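Local coordinates for protein methyltransferase FkbM (Methylobacillus flagellatus KT, PDB 2PY6) that probably transfers methyl groups to an acceptor that is not established, at residues A[44-47]-A[52-55]; A[103-108]-A[130-135]; A[270-275]-A[284-289]. One frame throughout, in Å; residues are numbered along the deposited sequence.

Interaction 1: residues A[44-47]-A[52-55]; sequences EVIA and ATRL
Thr53 reaches across to the helix of residues 44-47 and settles against Val45 and Ile46, and these three residues account for essentially all of the 102 Å² buried between the two segments. Thr53 contributes more than half of that area, and both branches of its side chain are used. The methyl Thr53 CG2 meets Val45 CG1 at 4.1 Å. The hydroxyl branch, anti to the carbonyl carbon (chi1 -68°), comes up against the helix backbone instead, with Thr53 OG1 3.9 Å from Ile46 CA. Thr53 OG1 also lies 4.2 Å from Ile46 CG1. Val45 presents CG1 because that methyl is anti to its own backbone N (chi1 174°), and the Val45 and Thr53 side chains cross at a slant. These separations belong to van der Waals packing; the polar need of the threonine is met on the connecting turn, where OG1 is hydrogen-bonded to the carbonyl oxygen of Gly50. That bond probably restrains the rotation of the side chain, with the methyl turned to Val45. Beyond the contact, Thr53 also touches Val115 of strand 114-118, while Ile46 rests on Phe150. A short helix-to-strand connection is thus folded back on itself, as is characteristic of an alpha/beta fold, here delivering helix 40-49 into strand 54-58 within a mixed, largely parallel sheet.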
loop_
_atom_site.group_PDB
_atom_site.type_symbol
_atom_site.label_atom_id
_atom_site.label_comp_id
_atom_site.label_asym_id
_atom_site.label_seq_id
_atom_site.Cartn_x
_atom_site.Cartn_y
_atom_site.Cartn_z
ATOM N N GLU A 44 34.683 -17.772 18.654
ATOM C CA GLU A 44 35.170 -17.742 20.035
ATOM C C GLU A 44 34.028 -17.808 21.051
ATOM O O GLU A 44 34.195 -18.399 22.103
ATOM C CB GLU A 44 36.156 -16.600 20.306
ATOM C CG GLU A 44 35.612 -15.225 20.620
ATOM C CD GLU A 44 36.726 -14.275 21.086
ATOM O OE1 GLU A 44 37.828 -14.302 20.472
ATOM O OE2 GLU A 44 36.502 -13.524 22.070
ATOM N N VAL A 45 32.873 -17.230 20.743
ATOM C CA VAL A 45 31.716 -17.375 21.636
ATOM C C VAL A 45 31.246 -18.844 21.645
ATOM O O VAL A 45 31.106 -19.461 22.731
ATOM C CB VAL A 45 30.543 -16.445 21.267
ATOM C CG1 VAL A 45 29.332 -16.745 22.142
ATOM C CG2 VAL A 45 30.927 -14.989 21.443
ATOM N N ILE A 46 31.026 -19.404 20.447
ATOM C CA ILE A 46 30.567 -20.794 20.311
ATOM C C ILE A 46 31.542 -21.758 21.020
ATOM O O ILE A 46 31.090 -22.661 21.722
ATOM C CB ILE A 46 30.287 -21.201 18.827
ATOM C CG1 ILE A 46 29.086 -20.428 18.281
ATOM C CG2 ILE A 46 29.975 -22.694 18.704
ATOM C CD1 ILE A 46 28.865 -20.589 16.771
ATOM N N ALA A 47 32.860 -21.533 20.872
ATOM C CA ALA A 47 33.875 -22.332 21.546
ATOM C C ALA A 47 33.772 -22.218 23.061
ATOM O O ALA A 47 33.992 -23.182 23.775
ATOM C CB ALA A 47 35.266 -21.888 21.121
ATOM N N ALA A 52 24.871 -23.066 25.019
ATOM C CA ALA A 52 24.395 -22.060 25.944
ATOM C C ALA A 52 24.580 -20.688 25.301
ATOM O O ALA A 52 24.353 -19.692 25.941
ATOM C CB ALA A 52 25.154 -22.128 27.279
ATOM N N THR A 53 25.064 -20.640 24.058
ATOM C CA THR A 53 25.229 -19.389 23.328
ATOM C C THR A 53 23.863 -18.742 23.223
ATOM O O THR A 53 22.916 -19.414 22.828
ATOM C CB THR A 53 25.746 -19.653 21.912
ATOM O OG1 THR A 53 27.092 -20.137 21.967
ATOM C CG2 THR A 53 25.690 -18.399 21.059
ATOM N N ARG A 54 23.747 -17.475 23.621
ATOM C CA ARG A 54 22.486 -16.754 23.492
ATOM C C ARG A 54 22.418 -16.126 22.071
ATOM O O ARG A 54 23.392 -15.555 21.595
ATOM C CB ARG A 54 22.312 -15.728 24.636
ATOM C CG ARG A 54 22.094 -16.401 26.012
ATOM C CD ARG A 54 22.069 -15.414 27.164
ATOM N N LEU A 55 21.291 -16.278 21.378
ATOM C CA LEU A 55 21.146 -15.722 20.027
ATOM C C LEU A 55 19.894 -14.819 19.882
ATOM O O LEU A 55 18.836 -15.069 20.466
ATOM C CB LEU A 55 21.118 -16.866 18.992
ATOM C CG LEU A 55 21.001 -16.540 17.487
ATOM C CD1 LEU A 55 22.324 -16.236 16.825
ATOM C CD2 LEU A 55 20.400 -17.717 16.745
#

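Interaction 2: residues A[103-108]-A[130-135]; sequences RFTELA and DQICRT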
loop_
_atom_site.group_PDB
_atom_site.type_symbol
_atom_site.label_atom_id
_atom_site.label_comp_id
_atom_site.label_asym_id
_atom_site.label_seq_id
_atom_site.Cartn_x
_atom_site.Cartn_y
_atom_site.Cartn_z
ATOM N N ARG A 103 16.508 -2.016 21.912
ATOM C CA ARG A 103 16.523 -2.993 22.996
ATOM C C ARG A 103 17.618 -4.066 22.787
ATOM O O ARG A 103 18.291 -4.495 23.737
ATOM C CB ARG A 103 15.133 -3.621 23.128
ATOM C CG ARG A 103 14.965 -4.689 24.223
ATOM C CD ARG A 103 15.409 -4.236 25.599
ATOM N NE ARG A 103 15.115 -5.262 26.621
ATOM C CZ ARG A 103 15.828 -5.502 27.732
ATOM N NH1 ARG A 103 16.958 -4.835 28.003
ATOM N NH2 ARG A 103 15.430 -6.464 28.568
ATOM N N PHE A 104 17.808 -4.454 21.532
ATOM C CA PHE A 104 18.816 -5.407 21.139
ATOM C C PHE A 104 20.228 -4.894 21.406
ATOM O O PHE A 104 21.036 -5.600 21.996
ATOM C CB PHE A 104 18.615 -5.764 19.655
ATOM C CG PHE A 104 19.852 -6.282 18.953
ATOM C CD1 PHE A 104 20.495 -7.432 19.387
ATOM C CD2 PHE A 104 20.309 -5.663 17.799
ATOM C CE1 PHE A 104 21.598 -7.916 18.723
ATOM C CE2 PHE A 104 21.411 -6.139 17.138
ATOM C CZ PHE A 104 22.060 -7.272 17.600
ATOM N N THR A 105 20.541 -3.684 20.960
ATOM C CA THR A 105 21.893 -3.105 21.206
ATOM C C THR A 105 22.153 -3.005 22.713
ATOM O O THR A 105 23.267 -3.263 23.158
ATOM C CB THR A 105 22.135 -1.755 20.463
ATOM O OG1 THR A 105 21.208 -0.767 20.899
ATOM C CG2 THR A 105 21.968 -1.922 18.977
ATOM N N GLU A 106 21.112 -2.703 23.499
ATOM C CA GLU A 106 21.230 -2.649 24.964
ATOM C C GLU A 106 21.554 -4.050 25.512
ATOM O O GLU A 106 22.527 -4.208 26.217
ATOM C CB GLU A 106 19.959 -2.067 25.619
ATOM N N LEU A 107 20.782 -5.071 25.154
ATOM C CA LEU A 107 21.095 -6.447 25.592
ATOM C C LEU A 107 22.508 -6.908 25.179
ATOM O O LEU A 107 23.208 -7.609 25.921
ATOM C CB LEU A 107 20.078 -7.433 25.008
ATOM C CG LEU A 107 18.639 -7.323 25.534
ATOM C CD1 LEU A 107 17.718 -8.152 24.626
ATOM C CD2 LEU A 107 18.568 -7.756 26.984
ATOM N N ALA A 108 22.904 -6.524 23.973
ATOM C CA ALA A 108 24.193 -6.907 23.434
ATOM C C ALA A 108 25.340 -6.270 24.205
ATOM O O ALA A 108 26.316 -6.951 24.480
ATOM C CB ALA A 108 24.269 -6.584 21.947
ATOM N N ASP A 130 23.593 -5.390 9.567
ATOM C CA ASP A 130 25.016 -5.670 9.562
ATOM C C ASP A 130 25.778 -4.486 10.092
ATOM O O ASP A 130 26.672 -4.675 10.881
ATOM C CB ASP A 130 25.532 -6.068 8.165
ATOM C CG ASP A 130 25.238 -7.537 7.827
ATOM O OD1 ASP A 130 24.971 -8.324 8.768
ATOM O OD2 ASP A 130 25.242 -7.890 6.624
ATOM N N GLN A 131 25.412 -3.265 9.696
ATOM C CA GLN A 131 26.104 -2.112 10.230
ATOM C C GLN A 131 25.748 -1.898 11.698
ATOM O O GLN A 131 26.604 -1.559 12.457
ATOM C CB GLN A 131 25.885 -0.850 9.397
ATOM C CG GLN A 131 26.741 0.331 9.863
ATOM C CD GLN A 131 28.240 0.029 9.928
ATOM O OE1 GLN A 131 28.848 -0.412 8.941
ATOM N NE2 GLN A 131 28.846 0.281 11.096
ATOM N N ILE A 132 24.497 -2.060 12.112
ATOM C CA ILE A 132 24.176 -1.949 13.541
ATOM C C ILE A 132 25.099 -2.831 14.377
ATOM O O ILE A 132 25.630 -2.401 15.409
ATOM C CB ILE A 132 22.717 -2.402 13.845
ATOM C CG1 ILE A 132 21.706 -1.371 13.323
ATOM C CG2 ILE A 132 22.512 -2.659 15.352
ATOM C CD1 ILE A 132 21.867 0.016 13.890
ATOM N N CYS A 133 25.280 -4.072 13.931
ATOM C CA CYS A 133 26.127 -5.021 14.629
ATOM C C CYS A 133 27.560 -4.566 14.648
ATOM O O CYS A 133 28.174 -4.594 15.701
ATOM C CB CYS A 133 26.005 -6.423 14.021
ATOM S SG CYS A 133 24.355 -7.165 14.298
ATOM N N ARG A 134 28.091 -4.130 13.503
ATOM C CA ARG A 134 29.494 -3.665 13.428
ATOM C C ARG A 134 29.761 -2.465 14.312
ATOM O O ARG A 134 30.749 -2.448 15.057
ATOM C CB ARG A 134 29.930 -3.364 11.986
ATOM C CG ARG A 134 29.962 -4.616 11.085
ATOM C CD ARG A 134 30.599 -4.323 9.751
ATOM N NE ARG A 134 29.910 -3.320 8.914
ATOM C CZ ARG A 134 29.119 -3.574 7.859
ATOM N NH1 ARG A 134 28.849 -4.808 7.477
ATOM N NH2 ARG A 134 28.580 -2.577 7.160
ATOM N N THR A 135 28.869 -1.480 14.246
ATOM C CA THR A 135 28.957 -0.278 15.083
ATOM C C THR A 135 29.104 -0.653 16.559
ATOM O O THR A 135 29.924 -0.094 17.267
ATOM C CB THR A 135 27.677 0.625 14.897
ATOM O OG1 THR A 135 27.657 1.189 13.576
ATOM C CG2 THR A 135 27.650 1.765 15.885
#
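Phe104 and Thr105 of helix 103-108 face Ile132 and Cys133 of helix 130-135. The axes of these short segments come within 11.1 Å and run broadly the same way, at 33° to each other. Followed outward, Phe104 leaves the helix at CB with CG anti to the backbone N (chi1 157°), which carries the ring toward the partner helix. Next to the tip, Phe104 CE2 meets Ile132 CG2 at 4.1 Å, an oblique approach. At the tip, Phe104 CZ lies 4.0 Å from Cys133 SG. The sulfur sits at the ring edge, near its plane and 5.2 Å from the centroid, so this is an edge-on sulfur-aromatic contact. Ile132 CG2 is shared: it also packs at 3.7 Å against Thr105 CG2, the two side chains crossing at about a right angle. The hydroxyl of Thr105 turns back to its own helix and bonds to the carbonyl oxygen of Asp102. Phe104 and Cys133 both also touch Leu58 and Ala116 of strands 54-58 and 114-118. The chemistry is therefore apolar, and it implies an association governed by shape and dispersion, with at most a modest electrostatic contribution from sulfur against the ring edge.

Interaction 3: residues A[270-275]-A[284-289]; sequences NVLRRY and ITVHGC. With EDO (1,2-ethanediol), chain D.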
loop_
_atom_site.group_PDB
_atom_site.type_symbol
_atom_site.label_atom_id
_atom_site.label_comp_id
_atom_site.label_asym_id
_atom_site.label_seq_id
_atom_site.Cartn_x
_atom_site.Cartn_y
_atom_site.Cartn_z
ATOM N N ASN A 270 -6.503 -19.814 -15.385
ATOM C CA ASN A 270 -6.670 -18.360 -15.420
ATOM C C ASN A 270 -5.717 -17.759 -16.463
ATOM O O ASN A 270 -6.095 -16.876 -17.235
ATOM C CB ASN A 270 -6.336 -17.714 -14.078
ATOM C CG ASN A 270 -7.227 -18.165 -12.943
ATOM O OD1 ASN A 270 -8.380 -18.579 -13.119
ATOM N ND2 ASN A 270 -6.698 -18.022 -11.743
ATOM N N VAL A 271 -4.480 -18.239 -16.459
ATOM C CA VAL A 271 -3.487 -17.816 -17.451
ATOM C C VAL A 271 -3.976 -18.140 -18.862
ATOM O O VAL A 271 -3.873 -17.302 -19.750
ATOM C CB VAL A 271 -2.112 -18.493 -17.192
ATOM C CG1 VAL A 271 -1.119 -18.252 -18.373
ATOM C CG2 VAL A 271 -1.532 -18.003 -15.879
ATOM N N LEU A 272 -4.535 -19.334 -19.086
ATOM C CA LEU A 272 -5.018 -19.674 -20.434
ATOM C C LEU A 272 -6.160 -18.724 -20.898
ATOM O O LEU A 272 -6.282 -18.431 -22.101
ATOM C CB LEU A 272 -5.487 -21.132 -20.551
ATOM C CG LEU A 272 -4.562 -22.345 -20.297
ATOM C CD1 LEU A 272 -5.315 -23.625 -20.720
ATOM C CD2 LEU A 272 -3.226 -22.277 -21.002
ATOM N N ARG A 273 -6.990 -18.273 -19.954
ATOM C CA ARG A 273 -8.095 -17.360 -20.269
ATOM C C ARG A 273 -7.611 -15.977 -20.670
ATOM O O ARG A 273 -8.320 -15.270 -21.355
ATOM C CB ARG A 273 -9.075 -17.183 -19.103
ATOM C CG ARG A 273 -10.014 -18.313 -18.894
ATOM C CD ARG A 273 -10.911 -18.108 -17.649
ATOM N NE ARG A 273 -11.272 -19.424 -17.136
ATOM C CZ ARG A 273 -10.814 -19.993 -16.025
ATOM N NH1 ARG A 273 -10.019 -19.378 -15.180
ATOM N NH2 ARG A 273 -11.215 -21.214 -15.723
ATOM N N ARG A 274 -6.429 -15.560 -20.235
ATOM C CA ARG A 274 -5.985 -14.248 -20.652
ATOM C C ARG A 274 -5.555 -14.248 -22.126
ATOM O O ARG A 274 -5.466 -13.198 -22.737
ATOM C CB ARG A 274 -4.979 -13.607 -19.670
ATOM C CG ARG A 274 -3.652 -14.192 -19.533
ATOM C CD ARG A 274 -2.777 -13.316 -18.596
ATOM N NE ARG A 274 -3.177 -13.478 -17.199
ATOM C CZ ARG A 274 -2.452 -14.067 -16.236
ATOM N NH1 ARG A 274 -1.221 -14.521 -16.453
ATOM N NH2 ARG A 274 -2.961 -14.169 -15.006
ATOM N N TYR A 275 -5.411 -15.429 -22.733
ATOM C CA TYR A 275 -4.988 -15.543 -24.118
ATOM C C TYR A 275 -6.010 -16.134 -25.033
ATOM O O TYR A 275 -5.718 -16.370 -26.187
ATOM C CB TYR A 275 -3.734 -16.393 -24.178
ATOM C CG TYR A 275 -2.618 -15.838 -23.340
ATOM C CD1 TYR A 275 -2.086 -14.586 -23.603
ATOM C CD2 TYR A 275 -2.061 -16.583 -22.316
ATOM C CE1 TYR A 275 -1.041 -14.065 -22.827
ATOM C CE2 TYR A 275 -1.016 -16.086 -21.543
ATOM C CZ TYR A 275 -0.502 -14.834 -21.797
ATOM O OH TYR A 275 0.545 -14.358 -21.024
ATOM N N ILE A 284 -1.398 -24.116 -27.288
ATOM C CA ILE A 284 -0.963 -24.345 -25.931
ATOM C C ILE A 284 -1.800 -25.417 -25.295
ATOM O O ILE A 284 -3.019 -25.324 -25.336
ATOM C CB ILE A 284 -1.167 -23.052 -25.027
ATOM C CG1 ILE A 284 -0.368 -21.853 -25.542
ATOM C CG2 ILE A 284 -0.747 -23.313 -23.621
ATOM C CD1 ILE A 284 -1.017 -20.509 -25.195
ATOM N N THR A 285 -1.157 -26.420 -24.693
ATOM C CA THR A 285 -1.870 -27.418 -23.883
ATOM C C THR A 285 -1.251 -27.541 -22.495
ATOM O O THR A 285 -0.047 -27.333 -22.288
ATOM C CB THR A 285 -1.915 -28.811 -24.510
ATOM O OG1 THR A 285 -0.594 -29.195 -24.877
ATOM C CG2 THR A 285 -2.848 -28.840 -25.724
ATOM N N VAL A 286 -2.091 -27.898 -21.546
ATOM C CA VAL A 286 -1.687 -28.095 -20.160
ATOM C C VAL A 286 -1.812 -29.582 -19.811
ATOM O O VAL A 286 -2.804 -30.225 -20.140
ATOM C CB VAL A 286 -2.542 -27.257 -19.210
ATOM C CG1 VAL A 286 -2.094 -27.500 -17.726
ATOM C CG2 VAL A 286 -2.474 -25.757 -19.605
ATOM N N HIS A 287 -0.768 -30.116 -19.171
ATOM C CA HIS A 287 -0.699 -31.525 -18.812
ATOM C C HIS A 287 -0.486 -31.592 -17.334
ATOM O O HIS A 287 0.597 -31.273 -16.882
ATOM C CB HIS A 287 0.444 -32.191 -19.589
ATOM C CG HIS A 287 0.370 -31.910 -21.060
ATOM N ND1 HIS A 287 -0.262 -32.746 -21.943
ATOM C CD2 HIS A 287 0.794 -30.847 -21.789
ATOM C CE1 HIS A 287 -0.214 -32.222 -23.153
ATOM N NE2 HIS A 287 0.431 -31.074 -23.090
ATOM N N GLY A 288 -1.543 -31.972 -16.613
ATOM C CA GLY A 288 -1.575 -32.068 -15.144
ATOM C C GLY A 288 -0.916 -33.326 -14.613
ATOM O O GLY A 288 -1.558 -34.210 -14.100
ATOM N N CYS A 289 0.395 -33.381 -14.756
ATOM C CA CYS A 289 1.210 -34.494 -14.322
ATOM C C CYS A 289 2.574 -33.924 -14.040
ATOM O O CYS A 289 2.883 -32.758 -14.373
ATOM C CB CYS A 289 1.345 -35.580 -15.425
ATOM S SG CYS A 289 2.151 -35.051 -16.958
HETATM C C1 EDO D . -1.227 -35.488 -18.457
HETATM O O1 EDO D . -1.575 -36.551 -17.570
HETATM C C2 EDO D . -2.191 -35.573 -19.641
HETATM O O2 EDO D . -1.872 -34.637 -20.675
#
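Ile284 opens the strand by offering CG2 to Leu272 CD2 at 3.8 Å, the two side chains sliding past each other in opposite directions. Thr285 points away from the helix; its OG1 and His287 NE2 share a hydrogen bond of 2.8 Å, and Arg254 is a further partner of the hydroxyl. Val286 returns to the helix side. With CG1 of Val286 anti to the backbone N (chi1 179°), Val286 CG2 is left to fit against the fork of Leu272, 3.7 Å from CD1 and 3.8 Å from CD2. An alanine in place of Leu272 would remove both methyls and is likely to open a gap over Ile284 and Val286, whose CG2 methyls would lose their apolar partner in residues 270-275. His287 lies with its ring held at two points: besides the bond at NE2, His287 ND1 donates to O2 of a 1,2-ethanediol at 2.8 Å, the oxygen lying near the ring plane. Gly288 then centres an inverse gamma turn, and Cys289 SG packs against the diol, which probably came from the crystallisation liquor. Helix 262-274 and strand 284-287 complete a beta-alpha-beta unit begun by strand 254-258; the strand forms one edge of the sheet within this chain, next to 254-258, while helix 239-248 packs against Val271 and Tyr275.

The three contacts illustrate how one packing principle, helices packed by mainly apolar side-chain contacts, serves two separate alpha/beta sheets. Interactions 1 and 2 are neighbours: their centres lie 16 Å apart, their nearest atoms about 7 Å, and strands 54-58 and 114-118 of a single sheet connect them. Thr53 touches Val115 on the second of these, and Phe104 touches Ala116, the next residue. Interaction 3 belongs to the other sheet, on the opposite side of the chain's centre, about 52 Å from interaction 1 and 50 Å from interaction 2, centre to centre. Its beta-alpha-beta unit is consistent with a Rossmann-like methyltransferase fold; none of the three contacts holds an identified active-site residue.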